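Putative outer membrane protein (LpxR) (PDB 3FID) is a lipid A deacylase of the outer membrane that modifies lipopolysaccharide and binds zinc. Local coordinates at residues 33-39 with 54-60; 267-273 with 287-293; 222-228 with 250-256. All coordinates share one frame. Residue numbers count along the deposited sequence, not the author numbering.

Contact 1: 33-39 with 54-60; sequences YTAGLFL and HIAQDIY. With ZN (zinc ion), chain G; ZN (zinc ion), chain E.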
loop_
_atom_site.group_PDB
_atom_site.type_symbol
_atom_site.label_atom_id
_atom_site.label_comp_id
_atom_site.label_asym_id
_atom_site.label_seq_id
_atom_site.Cartn_x
_atom_site.Cartn_y
_atom_site.Cartn_z
ATOM N N TYR A 33 -3.609 -5.541 -8.211
ATOM C CA TYR A 33 -2.769 -4.361 -7.990
ATOM C C TYR A 33 -1.497 -4.605 -8.769
ATOM O O TYR A 33 -0.668 -5.438 -8.403
ATOM C CB TYR A 33 -2.493 -4.201 -6.498
ATOM C CG TYR A 33 -1.585 -3.070 -6.092
ATOM C CD1 TYR A 33 -0.760 -3.185 -4.960
ATOM C CD2 TYR A 33 -1.577 -1.863 -6.789
ATOM C CE1 TYR A 33 0.073 -2.112 -4.542
ATOM C CE2 TYR A 33 -0.749 -0.783 -6.369
ATOM C CZ TYR A 33 0.066 -0.919 -5.262
ATOM O OH TYR A 33 0.872 0.157 -4.874
ATOM N N THR A 34 -1.384 -3.923 -9.899
ATOM C CA THR A 34 -0.340 -4.271 -10.856
ATOM C C THR A 34 0.986 -3.472 -10.700
ATOM O O THR A 34 2.075 -4.019 -10.929
ATOM C CB THR A 34 -0.867 -4.303 -12.340
ATOM O OG1 THR A 34 0.097 -4.963 -13.168
ATOM C CG2 THR A 34 -1.157 -2.918 -12.901
ATOM N N ALA A 35 0.906 -2.212 -10.294
ATOM C CA ALA A 35 2.107 -1.421 -10.099
ATOM C C ALA A 35 1.870 -0.315 -9.096
ATOM O O ALA A 35 0.794 0.269 -9.031
ATOM C CB ALA A 35 2.580 -0.800 -11.458
ATOM N N GLY A 36 2.917 0.021 -8.345
ATOM C CA GLY A 36 2.890 1.229 -7.529
ATOM C C GLY A 36 4.220 1.959 -7.624
ATOM O O GLY A 36 5.283 1.322 -7.730
ATOM N N LEU A 37 4.149 3.287 -7.635
ATOM C CA LEU A 37 5.335 4.161 -7.472
ATOM C C LEU A 37 4.995 5.196 -6.415
ATOM O O LEU A 37 3.892 5.764 -6.427
ATOM C CB LEU A 37 5.706 4.882 -8.772
ATOM C CG LEU A 37 7.110 5.561 -8.717
ATOM C CD1 LEU A 37 8.221 4.632 -8.202
ATOM C CD2 LEU A 37 7.534 6.124 -10.086
ATOM N N PHE A 38 5.941 5.450 -5.519
ATOM C CA PHE A 38 5.725 6.355 -4.386
ATOM C C PHE A 38 7.059 7.043 -4.087
ATOM O O PHE A 38 8.102 6.396 -4.061
ATOM C CB PHE A 38 5.217 5.525 -3.166
ATOM C CG PHE A 38 5.183 6.273 -1.849
ATOM C CD1 PHE A 38 6.350 6.469 -1.124
ATOM C CD2 PHE A 38 3.966 6.698 -1.293
ATOM C CE1 PHE A 38 6.343 7.138 0.111
ATOM C CE2 PHE A 38 3.926 7.372 -0.038
ATOM C CZ PHE A 38 5.142 7.596 0.659
ATOM N N LEU A 39 7.006 8.355 -3.888
ATOM C CA LEU A 39 8.163 9.140 -3.453
ATOM C C LEU A 39 7.678 9.960 -2.281
ATOM O O LEU A 39 6.606 10.594 -2.340
ATOM C CB LEU A 39 8.675 10.016 -4.609
ATOM C CG LEU A 39 9.925 10.895 -4.447
ATOM C CD1 LEU A 39 11.178 10.112 -4.040
ATOM C CD2 LEU A 39 10.201 11.683 -5.739
ATOM N N HIS A 54 4.105 13.259 0.211
ATOM C CA HIS A 54 4.334 12.228 -0.789
ATOM C C HIS A 54 3.556 12.507 -2.062
ATOM O O HIS A 54 2.608 13.281 -2.053
ATOM C CB HIS A 54 3.920 10.856 -0.257
ATOM C CG HIS A 54 2.434 10.656 -0.220
ATOM N ND1 HIS A 54 1.641 11.163 0.784
ATOM C CD2 HIS A 54 1.600 10.030 -1.084
ATOM C CE1 HIS A 54 0.376 10.849 0.542
ATOM N NE2 HIS A 54 0.327 10.145 -0.578
ATOM N N ILE A 55 4.024 11.895 -3.147
ATOM C CA ILE A 55 3.281 11.794 -4.405
ATOM C C ILE A 55 3.338 10.302 -4.781
ATOM O O ILE A 55 4.347 9.626 -4.531
ATOM C CB ILE A 55 3.897 12.693 -5.512
ATOM C CG1 ILE A 55 3.220 12.460 -6.877
ATOM C CG2 ILE A 55 5.387 12.436 -5.653
ATOM C CD1 ILE A 55 1.979 13.385 -7.179
ATOM N N ALA A 56 2.257 9.790 -5.375
ATOM C CA ALA A 56 2.226 8.370 -5.714
ATOM C C ALA A 56 1.256 8.080 -6.862
ATOM O O ALA A 56 0.328 8.861 -7.107
ATOM C CB ALA A 56 1.848 7.556 -4.474
ATOM N N GLN A 57 1.503 6.972 -7.550
ATOM C CA GLN A 57 0.580 6.459 -8.574
ATOM C C GLN A 57 0.432 4.953 -8.382
ATOM O O GLN A 57 1.419 4.211 -8.341
ATOM C CB GLN A 57 1.085 6.751 -9.991
ATOM C CG GLN A 57 -0.001 6.488 -11.086
ATOM C CD GLN A 57 0.574 6.150 -12.445
ATOM O OE1 GLN A 57 1.538 5.392 -12.561
ATOM N NE2 GLN A 57 -0.013 6.725 -13.487
ATOM N N ASP A 58 -0.807 4.507 -8.245
ATOM C CA ASP A 58 -1.094 3.083 -8.145
ATOM C C ASP A 58 -2.020 2.669 -9.273
ATOM O O ASP A 58 -2.932 3.416 -9.608
ATOM C CB ASP A 58 -1.741 2.825 -6.807
ATOM C CG ASP A 58 -0.788 3.112 -5.679
ATOM O OD1 ASP A 58 0.294 2.469 -5.680
ATOM O OD2 ASP A 58 -1.116 3.991 -4.862
ATOM N N ILE A 59 -1.740 1.501 -9.861
ATOM C CA ILE A 59 -2.403 1.016 -11.079
ATOM C C ILE A 59 -3.035 -0.347 -10.753
ATOM O O ILE A 59 -2.379 -1.210 -10.136
ATOM C CB ILE A 59 -1.390 0.877 -12.226
ATOM C CG1 ILE A 59 -0.645 2.218 -12.445
ATOM C CG2 ILE A 59 -2.094 0.408 -13.573
ATOM C CD1 ILE A 59 0.368 2.157 -13.605
ATOM N N TYR A 60 -4.305 -0.496 -11.149
ATOM C CA TYR A 60 -5.139 -1.661 -10.840
ATOM C C TYR A 60 -5.615 -2.258 -12.152
ATOM O O TYR A 60 -5.784 -1.531 -13.137
ATOM C CB TYR A 60 -6.340 -1.278 -9.944
ATOM C CG TYR A 60 -5.826 -0.705 -8.637
ATOM C CD1 TYR A 60 -5.376 -1.551 -7.632
ATOM C CD2 TYR A 60 -5.716 0.676 -8.445
ATOM C CE1 TYR A 60 -4.830 -1.045 -6.434
ATOM C CE2 TYR A 60 -5.185 1.196 -7.248
ATOM C CZ TYR A 60 -4.742 0.320 -6.260
ATOM O OH TYR A 60 -4.205 0.791 -5.076
HETATM ZN ZN ZN G . 1.678 -5.491 -12.649
HETATM ZN ZN ZN E . -1.476 9.251 -1.017
HETATM O O HOH W 1 -1.877 7.479 0.339
#

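Contact 2: 267-273 with 287-293; sequences AFSLSLN and YINGDIT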
loop_
_atom_site.group_PDB
_atom_site.type_symbol
_atom_site.label_atom_id
_atom_site.label_comp_id
_atom_site.label_asym_id
_atom_site.label_seq_id
_atom_site.Cartn_x
_atom_site.Cartn_y
_atom_site.Cartn_z
ATOM N N ALA A 267 18.729 2.607 3.915
ATOM C CA ALA A 267 18.051 1.407 4.366
ATOM C C ALA A 267 17.229 0.824 3.234
ATOM O O ALA A 267 16.701 1.568 2.419
ATOM C CB ALA A 267 17.165 1.693 5.558
ATOM N N PHE A 268 17.143 -0.498 3.218
ATOM C CA PHE A 268 16.427 -1.258 2.207
ATOM C C PHE A 268 15.319 -2.011 2.924
ATOM O O PHE A 268 15.536 -2.533 4.021
ATOM C CB PHE A 268 17.373 -2.215 1.491
ATOM C CG PHE A 268 18.502 -1.512 0.784
ATOM C CD1 PHE A 268 19.758 -1.416 1.383
ATOM C CD2 PHE A 268 18.297 -0.896 -0.446
ATOM C CE1 PHE A 268 20.811 -0.737 0.740
ATOM C CE2 PHE A 268 19.340 -0.208 -1.097
ATOM C CZ PHE A 268 20.585 -0.132 -0.503
ATOM N N SER A 269 14.137 -2.027 2.313
ATOM C CA SER A 269 12.976 -2.722 2.867
ATOM C C SER A 269 12.290 -3.596 1.827
ATOM O O SER A 269 12.252 -3.241 0.667
ATOM C CB SER A 269 11.959 -1.721 3.381
ATOM O OG SER A 269 12.487 -0.938 4.420
ATOM N N LEU A 270 11.727 -4.724 2.274
ATOM C CA LEU A 270 10.883 -5.555 1.429
ATOM C C LEU A 270 9.645 -5.935 2.241
ATOM O O LEU A 270 9.765 -6.277 3.416
ATOM C CB LEU A 270 11.688 -6.796 0.978
ATOM C CG LEU A 270 11.224 -7.992 0.126
ATOM C CD1 LEU A 270 10.841 -9.173 0.963
ATOM C CD2 LEU A 270 10.158 -7.646 -0.900
ATOM N N SER A 271 8.463 -5.824 1.634
ATOM C CA SER A 271 7.224 -6.260 2.277
ATOM C C SER A 271 6.492 -7.223 1.330
ATOM O O SER A 271 6.364 -6.943 0.134
ATOM C CB SER A 271 6.347 -5.041 2.641
ATOM O OG SER A 271 5.227 -5.454 3.438
ATOM N N LEU A 272 6.119 -8.387 1.855
ATOM C CA LEU A 272 5.365 -9.412 1.135
ATOM C C LEU A 272 3.920 -9.330 1.566
ATOM O O LEU A 272 3.601 -9.591 2.746
ATOM C CB LEU A 272 5.923 -10.801 1.499
ATOM C CG LEU A 272 7.441 -11.050 1.299
ATOM C CD1 LEU A 272 7.842 -12.503 1.733
ATOM C CD2 LEU A 272 7.885 -10.835 -0.095
ATOM N N ASN A 273 3.031 -9.013 0.625
ATOM C CA ASN A 273 1.690 -8.594 0.983
ATOM C C ASN A 273 0.608 -9.434 0.352
ATOM O O ASN A 273 0.803 -9.929 -0.732
ATOM C CB ASN A 273 1.499 -7.121 0.611
ATOM C CG ASN A 273 2.645 -6.261 1.103
ATOM O OD1 ASN A 273 3.041 -6.353 2.263
ATOM N ND2 ASN A 273 3.195 -5.429 0.210
ATOM N N TYR A 287 1.364 -9.387 -3.656
ATOM C CA TYR A 287 2.301 -8.500 -4.320
ATOM C C TYR A 287 3.401 -8.147 -3.328
ATOM O O TYR A 287 3.304 -8.464 -2.120
ATOM C CB TYR A 287 1.589 -7.223 -4.806
ATOM C CG TYR A 287 0.982 -6.353 -3.704
ATOM C CD1 TYR A 287 -0.277 -6.615 -3.181
ATOM C CD2 TYR A 287 1.683 -5.261 -3.210
ATOM C CE1 TYR A 287 -0.821 -5.790 -2.168
ATOM C CE2 TYR A 287 1.168 -4.446 -2.196
ATOM C CZ TYR A 287 -0.067 -4.707 -1.696
ATOM O OH TYR A 287 -0.506 -3.855 -0.720
ATOM N N ILE A 288 4.435 -7.488 -3.826
ATOM C CA ILE A 288 5.485 -6.992 -2.943
ATOM C C ILE A 288 5.644 -5.501 -3.089
ATOM O O ILE A 288 5.206 -4.909 -4.071
ATOM C CB ILE A 288 6.851 -7.634 -3.220
ATOM C CG1 ILE A 288 7.344 -7.288 -4.642
ATOM C CG2 ILE A 288 6.793 -9.154 -2.984
ATOM C CD1 ILE A 288 8.827 -7.506 -4.858
ATOM N N ASN A 289 6.259 -4.894 -2.088
ATOM C CA ASN A 289 6.872 -3.592 -2.299
ATOM C C ASN A 289 8.332 -3.653 -1.833
ATOM O O ASN A 289 8.657 -4.381 -0.880
ATOM C CB ASN A 289 6.036 -2.423 -1.712
ATOM C CG ASN A 289 5.808 -2.512 -0.205
ATOM O OD1 ASN A 289 4.863 -3.164 0.264
ATOM N ND2 ASN A 289 6.646 -1.816 0.565
ATOM N N GLY A 290 9.202 -2.944 -2.559
ATOM C CA GLY A 290 10.611 -2.816 -2.189
ATOM C C GLY A 290 10.914 -1.336 -2.079
ATOM O O GLY A 290 10.486 -0.533 -2.936
ATOM N N ASP A 291 11.591 -0.957 -0.998
ATOM C CA ASP A 291 11.803 0.464 -0.730
ATOM C C ASP A 291 13.279 0.777 -0.474
ATOM O O ASP A 291 14.025 -0.035 0.107
ATOM C CB ASP A 291 10.983 0.981 0.473
ATOM C CG ASP A 291 9.651 0.227 0.695
ATOM O OD1 ASP A 291 8.863 0.007 -0.240
ATOM O OD2 ASP A 291 9.373 -0.103 1.864
ATOM N N ILE A 292 13.690 1.955 -0.925
ATOM C CA ILE A 292 15.023 2.470 -0.600
ATOM C C ILE A 292 14.757 3.757 0.142
ATOM O O ILE A 292 14.023 4.614 -0.356
ATOM C CB ILE A 292 15.862 2.777 -1.860
ATOM C CG1 ILE A 292 16.123 1.500 -2.665
ATOM C CG2 ILE A 292 17.201 3.439 -1.451
ATOM C CD1 ILE A 292 16.853 1.768 -3.988
ATOM N N THR A 293 15.291 3.856 1.364
ATOM C CA THR A 293 15.007 4.980 2.227
ATOM C C THR A 293 16.336 5.593 2.665
ATOM O O THR A 293 17.219 4.890 3.179
ATOM C CB THR A 293 14.211 4.538 3.451
ATOM O OG1 THR A 293 13.067 3.794 3.022
ATOM C CG2 THR A 293 13.724 5.769 4.243
HETATM O O HOH W 2 13.686 1.251 3.197
#

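Contact 3: 222-228 with 250-256; sequences GVERREV and KTVDEYR. With CXE (pentaethylene glycol monodecyl ether), chain L; CXE (pentaethylene glycol monodecyl ether), chain M.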
loop_
_atom_site.group_PDB
_atom_site.type_symbol
_atom_site.label_atom_id
_atom_site.label_comp_id
_atom_site.label_asym_id
_atom_site.label_seq_id
_atom_site.Cartn_x
_atom_site.Cartn_y
_atom_site.Cartn_z
ATOM N N GLY A 222 2.009 -8.684 10.221
ATOM C CA GLY A 222 0.744 -8.088 10.690
ATOM C C GLY A 222 -0.427 -8.422 9.787
ATOM O O GLY A 222 -0.242 -8.846 8.653
ATOM N N VAL A 223 -1.631 -8.213 10.298
ATOM C CA VAL A 223 -2.878 -8.376 9.536
ATOM C C VAL A 223 -3.829 -7.297 10.012
ATOM O O VAL A 223 -3.857 -6.953 11.216
ATOM C CB VAL A 223 -3.513 -9.788 9.672
ATOM C CG1 VAL A 223 -3.756 -10.203 11.166
ATOM C CG2 VAL A 223 -4.791 -9.900 8.844
ATOM N N GLU A 224 -4.593 -6.747 9.072
ATOM C CA GLU A 224 -5.619 -5.788 9.390
ATOM C C GLU A 224 -6.904 -6.185 8.684
ATOM O O GLU A 224 -6.895 -6.462 7.507
ATOM C CB GLU A 224 -5.209 -4.373 8.946
ATOM C CG GLU A 224 -6.306 -3.330 9.205
ATOM C CD GLU A 224 -6.003 -1.958 8.606
ATOM O OE1 GLU A 224 -6.276 -1.715 7.414
ATOM O OE2 GLU A 224 -5.485 -1.107 9.348
ATOM N N ARG A 225 -8.009 -6.232 9.411
ATOM C CA ARG A 225 -9.302 -6.443 8.756
ATOM C C ARG A 225 -9.981 -5.111 8.488
ATOM O O ARG A 225 -10.225 -4.337 9.421
ATOM C CB ARG A 225 -10.210 -7.308 9.654
ATOM C CG ARG A 225 -11.673 -7.355 9.145
ATOM C CD ARG A 225 -12.342 -8.640 9.624
ATOM N NE ARG A 225 -11.675 -9.797 9.051
ATOM C CZ ARG A 225 -12.006 -11.055 9.296
ATOM N NH1 ARG A 225 -13.018 -11.322 10.117
ATOM N NH2 ARG A 225 -11.332 -12.044 8.726
ATOM N N ARG A 226 -10.369 -4.840 7.250
ATOM C CA ARG A 226 -11.161 -3.623 7.075
ATOM C C ARG A 226 -12.566 -3.818 6.568
ATOM O O ARG A 226 -12.848 -4.753 5.810
ATOM C CB ARG A 226 -10.414 -2.576 6.261
ATOM C CG ARG A 226 -9.906 -3.076 4.962
ATOM C CD ARG A 226 -8.883 -2.041 4.459
ATOM N NE ARG A 226 -8.624 -2.179 3.041
ATOM C CZ ARG A 226 -7.494 -2.657 2.508
ATOM N NH1 ARG A 226 -7.353 -2.692 1.181
ATOM N NH2 ARG A 226 -6.503 -3.073 3.273
ATOM N N GLU A 227 -13.454 -2.962 7.062
ATOM C CA GLU A 227 -14.864 -2.976 6.681
ATOM C C GLU A 227 -15.039 -1.840 5.695
ATOM O O GLU A 227 -14.869 -0.681 6.044
ATOM C CB GLU A 227 -15.738 -2.756 7.904
ATOM C CG GLU A 227 -17.185 -3.067 7.669
ATOM C CD GLU A 227 -17.448 -4.569 7.439
ATOM O OE1 GLU A 227 -18.599 -4.861 7.036
ATOM O OE2 GLU A 227 -16.517 -5.424 7.639
ATOM N N VAL A 228 -15.351 -2.198 4.456
ATOM C CA VAL A 228 -15.205 -1.284 3.330
ATOM C C VAL A 228 -16.583 -0.694 2.986
ATOM O O VAL A 228 -17.555 -1.439 2.747
ATOM C CB VAL A 228 -14.590 -2.020 2.104
ATOM C CG1 VAL A 228 -14.472 -1.067 0.891
ATOM C CG2 VAL A 228 -13.207 -2.601 2.457
ATOM N N LYS A 250 -17.460 -6.456 1.463
ATOM C CA LYS A 250 -17.399 -5.467 2.516
ATOM C C LYS A 250 -16.318 -5.740 3.559
ATOM O O LYS A 250 -15.931 -4.830 4.271
ATOM C CB LYS A 250 -18.778 -5.306 3.161
ATOM C CG LYS A 250 -19.806 -4.888 2.083
ATOM C CD LYS A 250 -20.675 -3.758 2.553
ATOM C CE LYS A 250 -22.047 -4.235 3.012
ATOM N NZ LYS A 250 -22.973 -4.441 1.872
ATOM N N THR A 251 -15.847 -6.980 3.652
ATOM C CA THR A 251 -14.783 -7.337 4.589
ATOM C C THR A 251 -13.550 -7.785 3.824
ATOM O O THR A 251 -13.598 -8.730 3.012
ATOM C CB THR A 251 -15.247 -8.423 5.595
ATOM O OG1 THR A 251 -16.463 -7.982 6.208
ATOM C CG2 THR A 251 -14.226 -8.606 6.653
ATOM N N VAL A 252 -12.444 -7.072 4.073
ATOM C CA VAL A 252 -11.199 -7.283 3.337
ATOM C C VAL A 252 -10.037 -7.333 4.359
ATOM O O VAL A 252 -9.880 -6.435 5.190
ATOM C CB VAL A 252 -10.975 -6.151 2.255
ATOM C CG1 VAL A 252 -9.565 -6.241 1.645
ATOM C CG2 VAL A 252 -12.014 -6.234 1.138
ATOM N N ASP A 253 -9.241 -8.389 4.290
ATOM C CA ASP A 253 -8.077 -8.554 5.163
ATOM C C ASP A 253 -6.819 -8.283 4.380
ATOM O O ASP A 253 -6.717 -8.666 3.206
ATOM C CB ASP A 253 -8.000 -9.987 5.693
ATOM C CG ASP A 253 -9.143 -10.329 6.616
ATOM O OD1 ASP A 253 -9.784 -9.401 7.139
ATOM O OD2 ASP A 253 -9.392 -11.538 6.809
ATOM N N GLU A 254 -5.858 -7.631 5.033
ATOM C CA GLU A 254 -4.538 -7.376 4.441
ATOM C C GLU A 254 -3.418 -7.920 5.336
ATOM O O GLU A 254 -3.333 -7.568 6.531
ATOM C CB GLU A 254 -4.319 -5.881 4.194
ATOM C CG GLU A 254 -2.920 -5.562 3.555
ATOM C CD GLU A 254 -2.769 -4.113 3.182
ATOM O OE1 GLU A 254 -3.696 -3.577 2.565
ATOM O OE2 GLU A 254 -1.705 -3.518 3.466
ATOM N N TYR A 255 -2.574 -8.768 4.760
ATOM C CA TYR A 255 -1.442 -9.372 5.467
ATOM C C TYR A 255 -0.152 -8.752 4.965
ATOM O O TYR A 255 -0.004 -8.517 3.765
ATOM C CB TYR A 255 -1.396 -10.873 5.170
ATOM C CG TYR A 255 -2.559 -11.613 5.754
ATOM C CD1 TYR A 255 -2.428 -12.258 6.983
ATOM C CD2 TYR A 255 -3.799 -11.685 5.083
ATOM C CE1 TYR A 255 -3.476 -12.961 7.539
ATOM C CE2 TYR A 255 -4.868 -12.392 5.640
ATOM C CZ TYR A 255 -4.695 -13.012 6.876
ATOM O OH TYR A 255 -5.724 -13.708 7.491
ATOM N N ARG A 256 0.794 -8.493 5.868
ATOM C CA ARG A 256 2.077 -7.894 5.482
ATOM C C ARG A 256 3.156 -8.577 6.312
ATOM O O ARG A 256 3.033 -8.656 7.538
ATOM C CB ARG A 256 2.138 -6.376 5.766
ATOM C CG ARG A 256 1.033 -5.536 5.140
ATOM C CD ARG A 256 1.386 -4.023 5.136
ATOM N NE ARG A 256 0.811 -3.489 3.896
ATOM C CZ ARG A 256 1.459 -3.039 2.813
ATOM N NH1 ARG A 256 0.730 -2.637 1.793
ATOM N NH2 ARG A 256 2.798 -2.942 2.733
HETATM C C1 CXE L . -2.169 -11.184 15.959
HETATM C C2 CXE L . -0.725 -10.827 15.644
HETATM C C3 CXE L . -0.569 -10.506 14.165
HETATM C C4 CXE L . 0.261 -11.533 13.410
HETATM C C5 CXE L . -0.460 -11.943 12.126
HETATM C C6 CXE L . 0.465 -11.909 10.909
HETATM C C7 CXE L . 0.037 -12.943 9.892
HETATM C C8 CXE L . 0.923 -12.928 8.671
HETATM C C9 CXE L . 1.106 -14.338 8.143
HETATM C C10 CXE L . 0.545 -14.527 6.735
HETATM O O11 CXE L . 0.111 -15.879 6.604
HETATM C C12 CXE L . -0.513 -16.200 5.357
HETATM C C13 CXE L . -1.968 -15.744 5.291
HETATM O O14 CXE L . -2.799 -16.606 6.074
HETATM C C15 CXE L . -4.195 -16.378 5.854
HETATM C C1 CXE M . -5.650 9.805 25.781
HETATM C C2 CXE M . -6.696 9.010 25.025
HETATM C C3 CXE M . -6.306 7.535 24.908
HETATM C C4 CXE M . -6.678 6.944 23.548
HETATM C C5 CXE M . -6.794 5.421 23.598
HETATM C C6 CXE M . -6.713 4.840 22.188
HETATM C C7 CXE M . -6.468 3.329 22.153
HETATM C C8 CXE M . -6.811 2.774 20.768
HETATM C C9 CXE M . -6.173 1.418 20.457
HETATM C C10 CXE M . -7.183 0.478 19.807
HETATM O O11 CXE M . -6.545 -0.733 19.404
HETATM C C12 CXE M . -7.378 -1.895 19.561
HETATM C C13 CXE M . -7.619 -2.617 18.223
HETATM O O14 CXE M . -7.586 -4.041 18.381
HETATM C C15 CXE M . -7.650 -4.756 17.143
HETATM C C16 CXE M . -6.864 -6.070 17.203
HETATM O O17 CXE M . -7.540 -7.065 16.419
HETATM C C18 CXE M . -6.699 -7.874 15.584
HETATM C C19 CXE M . -7.551 -8.832 14.742
HETATM O O20 CXE M . -7.350 -8.613 13.336
HETATM C C21 CXE M . -8.234 -9.355 12.487
HETATM C C22 CXE M . -7.383 -10.308 11.658
HETATM O O23 CXE M . -8.145 -11.016 10.685
HETATM C C24 CXE M . -7.569 -12.285 10.387
HETATM C C25 CXE M . -8.626 -13.352 10.574
HETATM O O26 CXE M . -8.027 -14.632 10.469
#

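Contact 1: 33-39 with 54-60
Residues 33-39 and 54-60 are antiparallel neighbours in the hairpin of strands 33-44 and 49-60, with segment axes 4.8 Å apart and at 177°. Main-chain hydrogen bonds join Leu39 with Ile55 and Leu37 with Gln57 in both directions, and Ile59 N gives one to Ala35 O (2.9 Å). A classic beta bulge then shifts the register: Thr34 N binds Ile59 O at 2.9 Å, while Ala35 N makes a weak bond to the same Ile59 O (3.4 Å). In this transmembrane beta-barrel, Leu37, Leu39 and Ile55 lie on the surface; Tyr33, Phe38, His54 and Asp58 are buried. Tyr33 OH donates to Asp58 OD1 (2.5 Å), an aspartate that also pairs with Arg205 and His84. The hydroxyl passes over Gly36, where a CB would collide with it. At the bulge, Thr34 O and OG1 bind one zinc at 2.3 and 1.8 Å, shared with Asp10; at the other end, His54 NE2 binds a second at 2.1 Å, with His84 and Asp104.

Contact 2: 267-273 with 287-293
Ala267 opens a regular antiparallel pairing with 287-293: its N donates to Thr293 O (2.8 Å), and Thr293 N returns a bond to Ala267 O (2.9 Å). Phe268 turns to the other side of the sheet, where its CD2 lies 3.9 Å from Ile292 CG1 on the surface. Ser269 pairs with Asp291 through two main-chain bonds. A water lies 2.8 Å from Ser269 OG, donates to Thr293 OG1 (2.6 Å) and more weakly to Ala267 O (3.1 Å); Ser269 OG also bonds Thr260, and Thr293 OG1 bonds Gly206. Leu270, opposite Gly290, brings CD2 to 4.0 Å from Ile288 CB and touches a bound detergent. Ser271 pairs with Asn289, and its OG donates to Asn273 OD1 (2.6 Å). Leu272 packs CD2 against Ile288 CG2 (3.5 Å), with Leu19 and Leu22 of helix 16-23 alongside. At Asn273, the amide ND2 donates to Asn289 OD1 (2.8 Å), and Asn289 ND2 passes the chain on to Asp291 OD1 (3.0 Å), which is also bonded to Ser6. Asn273 CB sits over the face of the Tyr287 ring, 3.8 Å from its centroid, a CH-pi contact. Serines, asparagines and an aspartate thus share one side of the hairpin, while Phe268, Leu270, Leu272, Ile288 and Ile292 share the other, the division of polar interior and apolar exterior typical of an outer-membrane beta-barrel wall.

Contact 3: 222-228 with 250-256
Charged side chains link these antiparallel strands on both faces of the sheet. Arg225, extended through chi1 and chi2 (both t) and then bent at chi3 (m), lays its guanidinium edge against Asp253: NE to OD1 is 2.7 Å and NH2 to OD2 is 2.8 Å, a bidentate salt bridge. Further along this face, Glu227 folds at chi2 (p), and its OE2 accepts a bond from Thr251 OG1 (2.9 Å). Val223 takes the p rotamer and places CG2 3.7 Å from the centroid of the Tyr255 ring, over one face; C13 of one detergent lies over the opposite face. A second detergent sets O23 over a face of the Arg225 guanidinium. On the other side of the sheet, Arg226 starts in p and then extends, so that NH2 reaches Glu254 OE1 (2.9 Å). Glu254, t at chi1 and chi2, holds Arg256 through OE2, 2.6 Å from Arg256 NE, completing a three-residue network. Strand 215-228 is bordered by strand 176-188, where Tyr178 makes a cation-pi contact with Arg226, and strand 251-263 by strand 266-275, whose Ser271 and Asn273 touch Arg256.

How the contacts relate
All three contacts are antiparallel pairings within one curled sheet. Contact 3 is mostly buried, though Glu227, Lys250 and Thr251 are exposed; contacts 1 and 2 each combine a buried polar side with apolar residues on the surface. Strands 251-263 and 266-275 are neighbours, so contacts 3 and 2 meet directly: Arg256 NH2 lies 3.2 Å from Asn289 OD1, a probable hydrogen bond. Contact 2 reaches contact 1 through Tyr287 and Tyr33, whose rings meet edge-to-face across strand 2-9. Chemistry varies accordingly: zinc ligands occur in contact 1, neutral amides and hydroxyls prevail in contact 2, and salt bridges dominate contact 3. Detergent touches contacts 2 and 3.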